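Local coordinates for protein translation elongation factor 1A (Methanosarcina mazei, PDB 3WND) that binds guanine nucleotide and, in its GTP-bound form, cysteinyl-tRNA(Cys), and probably acts as a translation factor resembling SelB, EF-Tu and aIF2 gamma, at residues A193-D198 and V255-K260; T225-L230 and K265-G270; L285-S290 and F352-L357; E316-D321 and E326-G331. All coordinates share one frame; numbering follows the deposited sequence. Where two conformers were deposited one is given.

In the fold
The four contacts lie in two antiparallel beta-barrel domains that follow the nucleotide-binding domain, and all are remote from the GDP site. Interactions 1 and 2 share the first barrel. Their centres are about 10 Å apart, and they join directly where Ile197 O accepts a probable hydrogen bond from Gly270 N (3.0 Å) and where Ile197 CD1 packs on Ile227 CD1 (3.6 Å). Interactions 3 and 4 share the second barrel, with centres about 11 Å apart; Val289 CG1 lies 3.7 Å from Lys329 O, and the segments of interaction 4 fall, in sequence, between those of interaction 3. Between the barrels, interactions 1 and 3 stay about 9 Å apart at their nearest atoms.

Interaction 1: A193-D198 and V255-K260; sequences ARIFID and VGMRLK
Ile195 meets Val255 and Met257 inside the middle beta-barrel, consistent with the second domain of SelB-like factors, where strands 194-203 and 254-260 are each paired with strand 207-216 rather than with each other. The two backbones therefore face one another across the core, with the CA atoms of Ile195 and Val255 8.8 Å apart, and only side chains bridge the gap. Ile195 was modelled in two conformers; in the one described, its CG2 stands opposite the backbone N and approaches Val255 CG2 at 4.1 Å, the two side chains crossing nearly at right angles. The CG1 branch lies beside its own backbone N (chi1 -58°) and serves the second partner. Met257 comes from the far strand as an almost straight chain, its chi2 of 177° and chi3 of 157° carrying the thioether well away from the backbone, so that it and Ile195 meet tip to tip. Ile239 from strand 232-241 touches both Val255 and Met257, while Ile273 packs on Ile195, adding further aliphatic neighbours. No hydrogen bond crosses between the segments; in this conformer the Met257 end of the contact rests on its terminal methyl, CE, 4.1 Å from Ile195 CG1.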
loop_
_atom_site.group_PDB
_atom_site.type_symbol
_atom_site.label_atom_id
_atom_site.label_comp_id
_atom_site.label_asym_id
_atom_site.label_seq_id
_atom_site.Cartn_x
_atom_site.Cartn_y
_atom_site.Cartn_z
ATOM N N ALA A 193 -13.697 0.723 13.890
ATOM C CA ALA A 193 -12.315 1.047 13.630
ATOM C C ALA A 193 -11.405 -0.147 13.368
ATOM O O ALA A 193 -11.463 -1.197 14.064
ATOM C CB ALA A 193 -11.695 1.832 14.799
ATOM N N ARG A 194 -10.523 0.015 12.358
ATOM C CA ARG A 194 -9.406 -0.922 12.191
ATOM C C ARG A 194 -8.175 -0.107 11.910
ATOM O O ARG A 194 -8.271 0.859 11.091
ATOM C CB ARG A 194 -9.623 -1.874 10.967
ATOM C CG ARG A 194 -10.929 -2.617 11.034
ATOM C CD ARG A 194 -11.105 -3.495 9.772
ATOM N NE ARG A 194 -10.199 -4.640 9.734
ATOM C CZ ARG A 194 -9.658 -5.138 8.589
ATOM N NH1 ARG A 194 -9.716 -4.468 7.391
ATOM N NH2 ARG A 194 -8.931 -6.268 8.628
ATOM N N ILE A 195 -7.060 -0.487 12.524
ATOM C CA ILE A 195 -5.774 0.189 12.286
ATOM C C ILE A 195 -4.785 -0.886 11.872
ATOM O O ILE A 195 -4.627 -1.919 12.552
ATOM C CB ILE A 195 -5.296 0.928 13.582
ATOM C CG1 ILE A 195 -6.391 1.970 14.028
ATOM C CG2 ILE A 195 -3.918 1.652 13.293
ATOM C CD1 ILE A 195 -7.175 1.416 15.270
ATOM N N PHE A 196 -4.078 -0.659 10.759
ATOM C CA PHE A 196 -3.004 -1.611 10.330
ATOM C C PHE A 196 -1.672 -1.048 10.789
ATOM O O PHE A 196 -1.426 0.110 10.665
ATOM C CB PHE A 196 -2.938 -1.676 8.786
ATOM C CG PHE A 196 -4.008 -2.528 8.129
ATOM C CD1 PHE A 196 -5.041 -3.123 8.887
ATOM C CD2 PHE A 196 -3.970 -2.711 6.754
ATOM C CE1 PHE A 196 -6.055 -3.861 8.235
ATOM C CE2 PHE A 196 -4.983 -3.463 6.131
ATOM C CZ PHE A 196 -5.993 -4.005 6.862
ATOM N N ILE A 197 -0.876 -1.855 11.444
ATOM C CA ILE A 197 0.377 -1.466 11.962
ATOM C C ILE A 197 1.535 -1.742 11.028
ATOM O O ILE A 197 1.642 -2.837 10.520
ATOM C CB ILE A 197 0.628 -2.296 13.263
ATOM C CG1 ILE A 197 -0.414 -1.872 14.382
ATOM C CG2 ILE A 197 2.082 -2.111 13.700
ATOM C CD1 ILE A 197 -0.445 -2.866 15.531
ATOM N N ASP A 198 2.356 -0.717 10.727
ATOM C CA ASP A 198 3.463 -0.998 9.811
ATOM C C ASP A 198 4.805 -1.040 10.552
ATOM O O ASP A 198 5.803 -1.602 10.018
ATOM C CB ASP A 198 3.533 -0.014 8.590
ATOM C CG ASP A 198 3.351 1.398 8.951
ATOM O OD1 ASP A 198 4.225 1.988 9.596
ATOM O OD2 ASP A 198 2.355 1.965 8.521
ATOM N N VAL A 255 -0.997 7.355 11.933
ATOM C CA VAL A 255 -0.954 7.521 13.373
ATOM C C VAL A 255 0.299 6.852 13.960
ATOM O O VAL A 255 0.959 5.940 13.392
ATOM C CB VAL A 255 -2.200 6.860 14.131
ATOM C CG1 VAL A 255 -3.473 7.549 13.767
ATOM C CG2 VAL A 255 -2.170 5.314 13.814
ATOM N N GLY A 256 0.645 7.438 15.097
ATOM C CA GLY A 256 1.532 6.742 16.028
ATOM C C GLY A 256 0.685 6.536 17.282
ATOM O O GLY A 256 -0.075 7.444 17.684
ATOM N N MET A 257 0.714 5.348 17.850
ATOM C CA MET A 257 -0.106 5.107 19.046
ATOM C C MET A 257 0.700 4.474 20.159
ATOM O O MET A 257 1.446 3.446 19.963
ATOM C CB MET A 257 -1.296 4.163 18.750
ATOM C CG MET A 257 -2.230 4.736 17.651
ATOM S SD MET A 257 -3.529 3.501 17.323
ATOM C CE MET A 257 -4.779 4.623 16.649
ATOM N N ARG A 258 0.489 5.025 21.362
ATOM C CA ARG A 258 1.075 4.415 22.579
ATOM C C ARG A 258 0.072 3.410 23.041
ATOM O O ARG A 258 -1.128 3.745 23.271
ATOM C CB ARG A 258 1.302 5.502 23.632
ATOM C CG ARG A 258 2.592 5.323 24.371
ATOM C CD ARG A 258 3.017 6.649 25.000
ATOM N NE ARG A 258 2.442 6.887 26.325
ATOM C CZ ARG A 258 1.620 7.903 26.650
ATOM N NH1 ARG A 258 1.198 8.846 25.750
ATOM N NH2 ARG A 258 1.190 7.976 27.901
ATOM N N LEU A 259 0.504 2.162 23.186
ATOM C CA LEU A 259 -0.433 1.083 23.585
ATOM C C LEU A 259 -0.055 0.593 25.007
ATOM O O LEU A 259 1.132 0.416 25.344
ATOM C CB LEU A 259 -0.252 -0.144 22.645
ATOM C CG LEU A 259 -0.451 0.157 21.137
ATOM C CD1 LEU A 259 -0.339 -1.200 20.444
ATOM C CD2 LEU A 259 -1.738 0.940 20.887
ATOM N N LYS A 260 -1.089 0.339 25.800
ATOM C CA LYS A 260 -1.000 -0.392 27.098
ATOM C C LYS A 260 -1.393 -1.884 26.941
ATOM O O LYS A 260 -2.352 -2.263 26.164
ATOM C CB LYS A 260 -1.880 0.292 28.208
ATOM C CG LYS A 260 -1.567 -0.215 29.656
ATOM C CD LYS A 260 -2.539 0.259 30.752
ATOM C CE LYS A 260 -2.707 1.769 30.793
ATOM N NZ LYS A 260 -3.789 2.140 31.762
#

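Interaction 2: T225-L230 and K265-G270; sequences TKIFPL and KDIERG
Ile227 and Ile267 cross at about a right angle where the connection between strands 254-260 and 272-274 folds over strand 224-228 of the middle beta-barrel. They touch through their terminal methyl groups, CD1 to CD1 at 3.6 Å, a close fit for two aliphatic carbons. Ile227 reaches the meeting point with CG1 pointed opposite its backbone N (chi1 -172°) and its outer bond also extended, which carries CD1 out from the strand to the Ile267 methyl. Ile267 arrives differently: its CA-CB bond does not aim at the strand, and it is the extended CG1-CD1 branch, lying beside its own backbone N, that turns the methyl onto Ile227. As a result Ile227 CD1 also comes within 4.1 Å of Ile267 CG1, overlapping the flank of that branch as well as its end. Ile197, from strand 194-203, touches both isoleucines and joins this buried cluster.

Past the end of the strand, after the cis peptide bond that precedes Pro229, Leu230 forms a second, more exposed part of the contact. Its CD1 rests 3.9 Å from the main-chain O of Asp266 and 4.4 Å from Asp266 CB. The carboxylate of Asp266 is engaged within its own segment: Lys265 NZ approaches the syn side of OD1 at 3.1 Å, 22° out of the carboxylate plane.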
loop_
_atom_site.group_PDB
_atom_site.type_symbol
_atom_site.label_atom_id
_atom_site.label_comp_id
_atom_site.label_asym_id
_atom_site.label_seq_id
_atom_site.Cartn_x
_atom_site.Cartn_y
_atom_site.Cartn_z
ATOM N N THR A 225 -9.613 -2.017 23.149
ATOM C CA THR A 225 -9.882 -2.753 21.910
ATOM C C THR A 225 -8.952 -3.893 21.937
ATOM O O THR A 225 -8.550 -4.311 23.065
ATOM C CB THR A 225 -9.773 -1.799 20.696
ATOM O OG1 THR A 225 -10.116 -2.474 19.495
ATOM C CG2 THR A 225 -8.403 -1.103 20.605
ATOM N N LYS A 226 -8.632 -4.483 20.778
ATOM C CA LYS A 226 -7.762 -5.695 20.744
ATOM C C LYS A 226 -6.677 -5.585 19.676
ATOM O O LYS A 226 -6.755 -4.698 18.823
ATOM C CB LYS A 226 -8.538 -6.956 20.462
ATOM C CG LYS A 226 -9.512 -7.374 21.617
ATOM C CD LYS A 226 -10.110 -8.781 21.298
ATOM C CE LYS A 226 -10.976 -9.327 22.442
ATOM N NZ LYS A 226 -11.156 -10.794 22.210
ATOM N N ILE A 227 -5.670 -6.460 19.762
ATOM C CA ILE A 227 -4.696 -6.540 18.702
ATOM C C ILE A 227 -4.684 -7.974 18.206
ATOM O O ILE A 227 -4.640 -8.911 19.074
ATOM C CB ILE A 227 -3.320 -6.002 19.143
ATOM C CG1 ILE A 227 -2.320 -5.897 17.940
ATOM C CG2 ILE A 227 -2.761 -6.784 20.349
ATOM C CD1 ILE A 227 -1.136 -5.019 18.321
ATOM N N PHE A 228 -4.593 -8.120 16.894
ATOM C CA PHE A 228 -4.602 -9.436 16.223
ATOM C C PHE A 228 -3.389 -9.511 15.325
ATOM O O PHE A 228 -2.963 -8.475 14.816
ATOM C CB PHE A 228 -5.872 -9.552 15.339
ATOM C CG PHE A 228 -7.110 -9.612 16.143
ATOM C CD1 PHE A 228 -7.798 -8.474 16.415
ATOM C CD2 PHE A 228 -7.577 -10.837 16.604
ATOM C CE1 PHE A 228 -8.942 -8.483 17.218
ATOM C CE2 PHE A 228 -8.689 -10.894 17.401
ATOM C CZ PHE A 228 -9.393 -9.711 17.688
ATOM N N PRO A 229 -2.864 -10.732 15.092
ATOM C CA PRO A 229 -3.465 -12.027 15.420
ATOM C C PRO A 229 -3.198 -12.516 16.881
ATOM O O PRO A 229 -3.690 -13.584 17.257
ATOM C CB PRO A 229 -2.755 -12.997 14.442
ATOM C CG PRO A 229 -1.377 -12.340 14.294
ATOM C CD PRO A 229 -1.671 -10.863 14.254
ATOM N N LEU A 230 -2.557 -11.689 17.724
ATOM C CA LEU A 230 -2.370 -12.061 19.192
ATOM C C LEU A 230 -3.688 -12.350 19.898
ATOM O O LEU A 230 -3.788 -13.271 20.709
ATOM C CB LEU A 230 -1.715 -10.896 19.886
ATOM C CG LEU A 230 -0.219 -10.903 19.836
ATOM C CD1 LEU A 230 0.213 -9.770 20.776
ATOM C CD2 LEU A 230 0.264 -12.254 20.310
ATOM N N LYS A 265 8.022 -5.928 21.322
ATOM C CA LYS A 265 8.693 -7.155 20.818
ATOM C C LYS A 265 7.659 -8.247 20.335
ATOM O O LYS A 265 7.984 -9.198 19.619
ATOM C CB LYS A 265 9.585 -7.794 21.937
ATOM C CG LYS A 265 8.771 -8.400 23.090
ATOM C CD LYS A 265 9.630 -9.172 24.094
ATOM C CE LYS A 265 8.693 -9.777 25.119
ATOM N NZ LYS A 265 8.201 -11.117 24.709
ATOM N N ASP A 266 6.420 -8.162 20.757
ATOM C CA ASP A 266 5.402 -9.149 20.352
ATOM C C ASP A 266 4.515 -8.656 19.191
ATOM O O ASP A 266 3.543 -9.345 18.799
ATOM C CB ASP A 266 4.518 -9.446 21.531
ATOM C CG ASP A 266 5.280 -10.106 22.636
ATOM O OD1 ASP A 266 6.169 -10.990 22.331
ATOM O OD2 ASP A 266 4.998 -9.741 23.811
ATOM N N ILE A 267 4.859 -7.501 18.620
ATOM C CA ILE A 267 4.089 -6.937 17.494
ATOM C C ILE A 267 4.952 -6.975 16.249
ATOM O O ILE A 267 6.104 -6.515 16.301
ATOM C CB ILE A 267 3.635 -5.474 17.807
ATOM C CG1 ILE A 267 2.825 -5.515 19.143
ATOM C CG2 ILE A 267 2.860 -4.921 16.638
ATOM C CD1 ILE A 267 2.195 -4.131 19.481
ATOM N N GLU A 268 4.341 -7.358 15.118
ATOM C CA GLU A 268 5.027 -7.260 13.797
ATOM C C GLU A 268 4.199 -6.380 12.825
ATOM O O GLU A 268 2.956 -6.160 13.025
ATOM C CB GLU A 268 5.158 -8.717 13.223
ATOM C CG GLU A 268 6.006 -9.676 14.066
ATOM C CD GLU A 268 7.489 -9.218 14.275
ATOM O OE1 GLU A 268 8.091 -8.531 13.383
ATOM O OE2 GLU A 268 8.083 -9.610 15.259
ATOM N N ARG A 269 4.884 -5.814 11.822
ATOM C CA ARG A 269 4.136 -5.255 10.728
ATOM C C ARG A 269 3.031 -6.243 10.243
ATOM O O ARG A 269 3.301 -7.430 10.050
ATOM C CB ARG A 269 5.066 -4.950 9.538
ATOM C CG ARG A 269 4.304 -4.478 8.284
ATOM C CD ARG A 269 5.228 -4.230 7.108
ATOM N NE ARG A 269 6.128 -3.174 7.516
ATOM C CZ ARG A 269 7.172 -2.810 6.768
ATOM N NH1 ARG A 269 7.305 -3.302 5.525
ATOM N NH2 ARG A 269 7.975 -1.880 7.217
ATOM N N GLY A 270 1.800 -5.777 10.061
ATOM C CA GLY A 270 0.793 -6.720 9.636
ATOM C C GLY A 270 -0.264 -6.974 10.720
ATOM O O GLY A 270 -1.369 -7.443 10.418
#

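Interaction 3: L285-S290 and F352-L357; sequences LECTVS and FLLANL
In the hydrophobic core of the C-terminal beta-barrel, Leu285 on strand 282-289 packs against Phe352 on strand 352-355. The two strands do not pair with each other; each pairs with strand 363-369, and their short segments cross at -56° with axes 9.0 Å apart, a separation that side chains must fill. Leu285 does most of the filling. Its CD2 methyl is set over the face of the Phe352 ring, 3.7 Å from the centroid and 11° from the ring normal, a nearly centred CH-pi contact. The other methyl, CD1, covers the root of the same side chain, at 3.8 Å from Phe352 CB, so the two methyls together cover the phenylalanine from CB to the middle of its ring. The two side chains cross at about a right angle. Tyr346 meets the Phe352 ring edge-to-face, adding an aromatic neighbour to the aliphatic one.

Two residues further along each strand the packing continues with Leu354. Its branches divide between two partners: CD2 lies 4.4 Å from Leu285 CD1, whereas CD1 lies 4.0 Å from Cys287 SG, a sulfur brought to this methyl by a chi1 of -67° that sets it beside its own backbone N. Leu336 of strand 333-340 touches both Cys287 and Leu354 and joins a third strand to the cluster. Such interlocking of apolar residues between strands that are not neighbours is typical of the interior of a closed beta-barrel, here consistent with the third domain of SelB-like factors.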
loop_
_atom_site.group_PDB
_atom_site.type_symbol
_atom_site.label_atom_id
_atom_site.label_comp_id
_atom_site.label_asym_id
_atom_site.label_seq_id
_atom_site.Cartn_x
_atom_site.Cartn_y
_atom_site.Cartn_z
ATOM N N LEU A 285 -9.667 -19.224 -0.730
ATOM C CA LEU A 285 -9.851 -17.974 -1.540
ATOM C C LEU A 285 -10.529 -18.174 -2.887
ATOM O O LEU A 285 -10.124 -19.087 -3.672
ATOM C CB LEU A 285 -8.475 -17.323 -1.813
ATOM C CG LEU A 285 -7.638 -17.043 -0.550
ATOM C CD1 LEU A 285 -6.295 -16.394 -0.914
ATOM C CD2 LEU A 285 -8.368 -16.112 0.449
ATOM N N GLU A 286 -11.456 -17.248 -3.239
ATOM C CA GLU A 286 -12.034 -17.164 -4.577
ATOM C C GLU A 286 -11.040 -16.214 -5.301
ATOM O O GLU A 286 -10.895 -15.057 -4.921
ATOM C CB GLU A 286 -13.418 -16.510 -4.553
ATOM C CG GLU A 286 -14.501 -17.305 -3.803
ATOM C CD GLU A 286 -15.579 -17.839 -4.740
ATOM O OE1 GLU A 286 -15.371 -17.796 -5.982
ATOM O OE2 GLU A 286 -16.647 -18.276 -4.241
ATOM N N CYS A 287 -10.363 -16.734 -6.308
ATOM C CA CYS A 287 -9.197 -16.061 -6.917
ATOM C C CYS A 287 -9.444 -15.827 -8.383
ATOM O O CYS A 287 -10.163 -16.607 -9.084
ATOM C CB CYS A 287 -7.960 -16.972 -6.817
ATOM S SG CYS A 287 -7.405 -17.235 -5.118
ATOM N N THR A 288 -8.788 -14.778 -8.860
ATOM C CA THR A 288 -8.779 -14.435 -10.240
ATOM C C THR A 288 -7.285 -14.422 -10.554
ATOM O O THR A 288 -6.514 -13.633 -9.948
ATOM C CB THR A 288 -9.371 -13.034 -10.467
ATOM O OG1 THR A 288 -10.770 -13.062 -10.214
ATOM C CG2 THR A 288 -9.228 -12.712 -11.890
ATOM N N VAL A 289 -6.880 -15.312 -11.459
ATOM C CA VAL A 289 -5.463 -15.480 -11.851
ATOM C C VAL A 289 -5.042 -14.589 -13.014
ATOM O O VAL A 289 -5.744 -14.437 -13.994
ATOM C CB VAL A 289 -5.238 -16.978 -12.252
ATOM C CG1 VAL A 289 -3.756 -17.267 -12.598
ATOM C CG2 VAL A 289 -5.773 -17.963 -11.152
ATOM N N SER A 290 -3.918 -13.899 -12.794
ATOM C CA SER A 290 -3.344 -13.015 -13.822
ATOM C C SER A 290 -3.195 -13.792 -15.152
ATOM O O SER A 290 -2.800 -14.987 -15.174
ATOM C CB SER A 290 -1.957 -12.701 -13.400
ATOM O OG SER A 290 -1.303 -11.817 -14.329
ATOM N N PHE A 352 -6.575 -10.370 -0.836
ATOM C CA PHE A 352 -5.327 -11.174 -0.759
ATOM C C PHE A 352 -4.655 -11.076 -2.164
ATOM O O PHE A 352 -5.297 -11.106 -3.193
ATOM C CB PHE A 352 -5.671 -12.649 -0.574
ATOM C CG PHE A 352 -6.110 -13.010 0.842
ATOM C CD1 PHE A 352 -5.260 -13.720 1.669
ATOM C CD2 PHE A 352 -7.406 -12.680 1.302
ATOM C CE1 PHE A 352 -5.678 -14.121 2.946
ATOM C CE2 PHE A 352 -7.789 -12.994 2.600
ATOM C CZ PHE A 352 -6.938 -13.782 3.413
ATOM N N LEU A 353 -3.338 -11.002 -2.155
ATOM C CA LEU A 353 -2.549 -11.141 -3.373
ATOM C C LEU A 353 -1.683 -12.401 -3.241
ATOM O O LEU A 353 -1.207 -12.733 -2.154
ATOM C CB LEU A 353 -1.579 -10.019 -3.529
ATOM C CG LEU A 353 -2.122 -8.700 -3.942
ATOM C CD1 LEU A 353 -0.918 -7.710 -4.227
ATOM C CD2 LEU A 353 -3.106 -8.732 -5.123
ATOM N N LEU A 354 -1.545 -13.141 -4.339
ATOM C CA LEU A 354 -0.655 -14.311 -4.339
ATOM C C LEU A 354 0.439 -14.079 -5.370
ATOM O O LEU A 354 0.169 -13.576 -6.469
ATOM C CB LEU A 354 -1.465 -15.521 -4.842
ATOM C CG LEU A 354 -2.646 -15.850 -3.883
ATOM C CD1 LEU A 354 -3.508 -16.990 -4.438
ATOM C CD2 LEU A 354 -2.159 -16.175 -2.458
ATOM N N ALA A 355 1.636 -14.503 -4.992
ATOM C CA ALA A 355 2.813 -14.299 -5.837
ATOM C C ALA A 355 3.584 -15.597 -5.961
ATOM O O ALA A 355 3.439 -16.502 -5.104
ATOM C CB ALA A 355 3.705 -13.158 -5.284
ATOM N N ASN A 356 4.427 -15.669 -7.008
ATOM C CA ASN A 356 5.447 -16.713 -7.128
ATOM C C ASN A 356 6.775 -16.024 -7.223
ATOM O O ASN A 356 7.065 -15.355 -8.189
ATOM C CB ASN A 356 5.184 -17.640 -8.365
ATOM C CG ASN A 356 6.216 -18.751 -8.482
ATOM O OD1 ASN A 356 7.352 -18.640 -7.966
ATOM N ND2 ASN A 356 5.895 -19.775 -9.230
ATOM N N LEU A 357 7.503 -16.043 -6.125
ATOM C CA LEU A 357 8.690 -15.220 -6.009
ATOM C C LEU A 357 9.764 -15.619 -6.949
ATOM O O LEU A 357 10.737 -14.866 -7.066
ATOM C CB LEU A 357 9.251 -15.224 -4.588
ATOM C CG LEU A 357 8.324 -14.835 -3.442
ATOM C CD1 LEU A 357 8.921 -14.991 -2.090
ATOM C CD2 LEU A 357 7.911 -13.388 -3.602
#

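Interaction 4: E316-D321 and E326-G331; sequences EKILVD and EEAKPG
Ile318, near the end of strand 309-320 in the C-terminal beta-barrel, packs against Glu327 and Ala328 in the loop that leads from the following hairpin turn to strand 333-340. The CB atom of Ile318 is directed at this loop but remains 5.1 Å from Ala328 CB, and its two branches make the contact. The short branch, CG2, stands opposite the backbone N and meets the methyl of Ala328 at 4.0 Å; it also passes 4.1 Å from Glu327 O. The longer branch leaves CB beside the backbone N (chi1 -51°) and runs through CG1 in an extended line (chi2 179°) to CD1. This tip lies against the main chain itself, 4.0 Å from Glu327 CA and equally far from Ala328 N. Ile318 thus spans the Glu327-Ala328 peptide with a methyl near each of its ends.

CB of Glu327 points away from the strand, and its OE1 makes a long, weak ion pair with Lys295. Pro298 and Leu336 also touch Ile318, while its backbone is hydrogen-bonded to Val325. Just before it, Glu316 and Lys317 both face Glu337 in a classic beta bulge. The loop has a backbone hydrogen bond of its own, from Ala328 to Ile296, but between the two segments the contact is van der Waals packing: aliphatic carbon shields a stretch of backbone, and the charged group is left outside the contact.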
loop_
_atom_site.group_PDB
_atom_site.type_symbol
_atom_site.label_atom_id
_atom_site.label_comp_id
_atom_site.label_asym_id
_atom_site.label_seq_id
_atom_site.Cartn_x
_atom_site.Cartn_y
_atom_site.Cartn_z
ATOM N N GLU A 316 -3.314 -26.481 -1.579
ATOM C CA GLU A 316 -3.735 -27.795 -1.178
ATOM C C GLU A 316 -4.766 -28.387 -2.154
ATOM O O GLU A 316 -4.792 -29.573 -2.383
ATOM C CB GLU A 316 -4.331 -27.703 0.231
ATOM C CG GLU A 316 -3.329 -27.253 1.298
ATOM C CD GLU A 316 -2.332 -28.330 1.701
ATOM O OE1 GLU A 316 -2.525 -29.491 1.380
ATOM O OE2 GLU A 316 -1.358 -27.984 2.398
ATOM N N LYS A 317 -5.630 -27.499 -2.716
ATOM C CA LYS A 317 -6.705 -27.928 -3.562
ATOM C C LYS A 317 -7.128 -26.776 -4.422
ATOM O O LYS A 317 -7.092 -25.600 -3.994
ATOM C CB LYS A 317 -7.937 -28.488 -2.744
ATOM C CG LYS A 317 -8.927 -29.285 -3.661
ATOM C CD LYS A 317 -10.309 -29.583 -3.044
ATOM C CE LYS A 317 -10.240 -30.639 -1.955
ATOM N NZ LYS A 317 -11.627 -30.990 -1.545
ATOM N N ILE A 318 -7.446 -27.110 -5.681
ATOM C CA ILE A 318 -7.949 -26.151 -6.637
ATOM C C ILE A 318 -9.325 -26.633 -7.071
ATOM O O ILE A 318 -9.489 -27.787 -7.477
ATOM C CB ILE A 318 -7.025 -26.051 -7.915
ATOM C CG1 ILE A 318 -5.590 -25.829 -7.473
ATOM C CG2 ILE A 318 -7.575 -24.957 -8.834
ATOM C CD1 ILE A 318 -4.551 -25.733 -8.594
ATOM N N LEU A 319 -10.315 -25.738 -6.955
ATOM C CA LEU A 319 -11.665 -25.996 -7.444
ATOM C C LEU A 319 -12.113 -24.994 -8.475
ATOM O O LEU A 319 -11.817 -23.780 -8.385
ATOM C CB LEU A 319 -12.666 -26.034 -6.285
ATOM C CG LEU A 319 -12.214 -26.939 -5.122
ATOM C CD1 LEU A 319 -11.599 -26.148 -3.972
ATOM C CD2 LEU A 319 -13.302 -27.896 -4.578
ATOM N N VAL A 320 -12.832 -25.515 -9.475
ATOM C CA VAL A 320 -13.564 -24.686 -10.421
ATOM C C VAL A 320 -14.984 -25.242 -10.410
ATOM O O VAL A 320 -15.174 -26.469 -10.596
ATOM C CB VAL A 320 -12.951 -24.792 -11.797
ATOM C CG1 VAL A 320 -13.609 -23.806 -12.713
ATOM C CG2 VAL A 320 -11.514 -24.366 -11.747
ATOM N N ASP A 321 -15.954 -24.380 -10.122
ATOM C CA ASP A 321 -17.399 -24.740 -10.018
ATOM C C ASP A 321 -17.648 -25.825 -8.981
ATOM O O ASP A 321 -18.411 -26.784 -9.216
ATOM C CB ASP A 321 -17.985 -25.200 -11.351
ATOM C CG ASP A 321 -17.788 -24.193 -12.478
ATOM O OD1 ASP A 321 -17.303 -23.110 -12.307
ATOM O OD2 ASP A 321 -18.120 -24.582 -13.620
ATOM N N GLU A 326 -6.935 -30.226 -11.644
ATOM C CA GLU A 326 -5.499 -30.366 -11.476
ATOM C C GLU A 326 -4.684 -29.097 -11.733
ATOM O O GLU A 326 -3.425 -29.109 -11.511
ATOM C CB GLU A 326 -4.940 -31.538 -12.324
ATOM C CG GLU A 326 -5.395 -32.926 -11.869
ATOM C CD GLU A 326 -5.359 -33.126 -10.347
ATOM O OE1 GLU A 326 -4.233 -33.057 -9.769
ATOM O OE2 GLU A 326 -6.448 -33.363 -9.716
ATOM N N GLU A 327 -5.355 -27.995 -12.158
ATOM C CA GLU A 327 -4.625 -26.751 -12.501
ATOM C C GLU A 327 -5.588 -25.589 -12.523
ATOM O O GLU A 327 -6.798 -25.775 -12.740
ATOM C CB GLU A 327 -3.901 -26.842 -13.877
ATOM C CG GLU A 327 -4.876 -27.167 -15.008
ATOM C CD GLU A 327 -4.235 -27.426 -16.313
ATOM O OE1 GLU A 327 -3.180 -28.145 -16.360
ATOM O OE2 GLU A 327 -4.842 -26.908 -17.289
ATOM N N ALA A 328 -5.029 -24.368 -12.332
ATOM C CA ALA A 328 -5.795 -23.180 -12.621
ATOM C C ALA A 328 -4.939 -22.448 -13.637
ATOM O O ALA A 328 -3.839 -22.037 -13.288
ATOM C CB ALA A 328 -5.988 -22.355 -11.347
ATOM N N LYS A 329 -5.459 -22.269 -14.859
ATOM C CA LYS A 329 -4.733 -21.637 -15.936
ATOM C C LYS A 329 -4.603 -20.120 -15.692
ATOM O O LYS A 329 -5.439 -19.526 -14.979
ATOM C CB LYS A 329 -5.436 -21.859 -17.314
ATOM C CG LYS A 329 -5.314 -23.359 -17.763
ATOM C CD LYS A 329 -5.781 -23.633 -19.195
ATOM C CE LYS A 329 -7.251 -23.269 -19.432
ATOM N NZ LYS A 329 -7.546 -23.169 -20.860
ATOM N N PRO A 330 -3.577 -19.509 -16.276
ATOM C CA PRO A 330 -3.502 -18.082 -16.283
ATOM C C PRO A 330 -4.819 -17.554 -16.827
ATOM O O PRO A 330 -5.385 -18.115 -17.845
ATOM C CB PRO A 330 -2.338 -17.796 -17.263
ATOM C CG PRO A 330 -1.533 -19.080 -17.278
ATOM C CD PRO A 330 -2.515 -20.174 -17.069
ATOM N N GLY A 331 -5.301 -16.456 -16.195
ATOM C CA GLY A 331 -6.453 -15.771 -16.754
ATOM C C GLY A 331 -7.762 -16.489 -16.474
ATOM O O GLY A 331 -8.690 -16.383 -17.229
#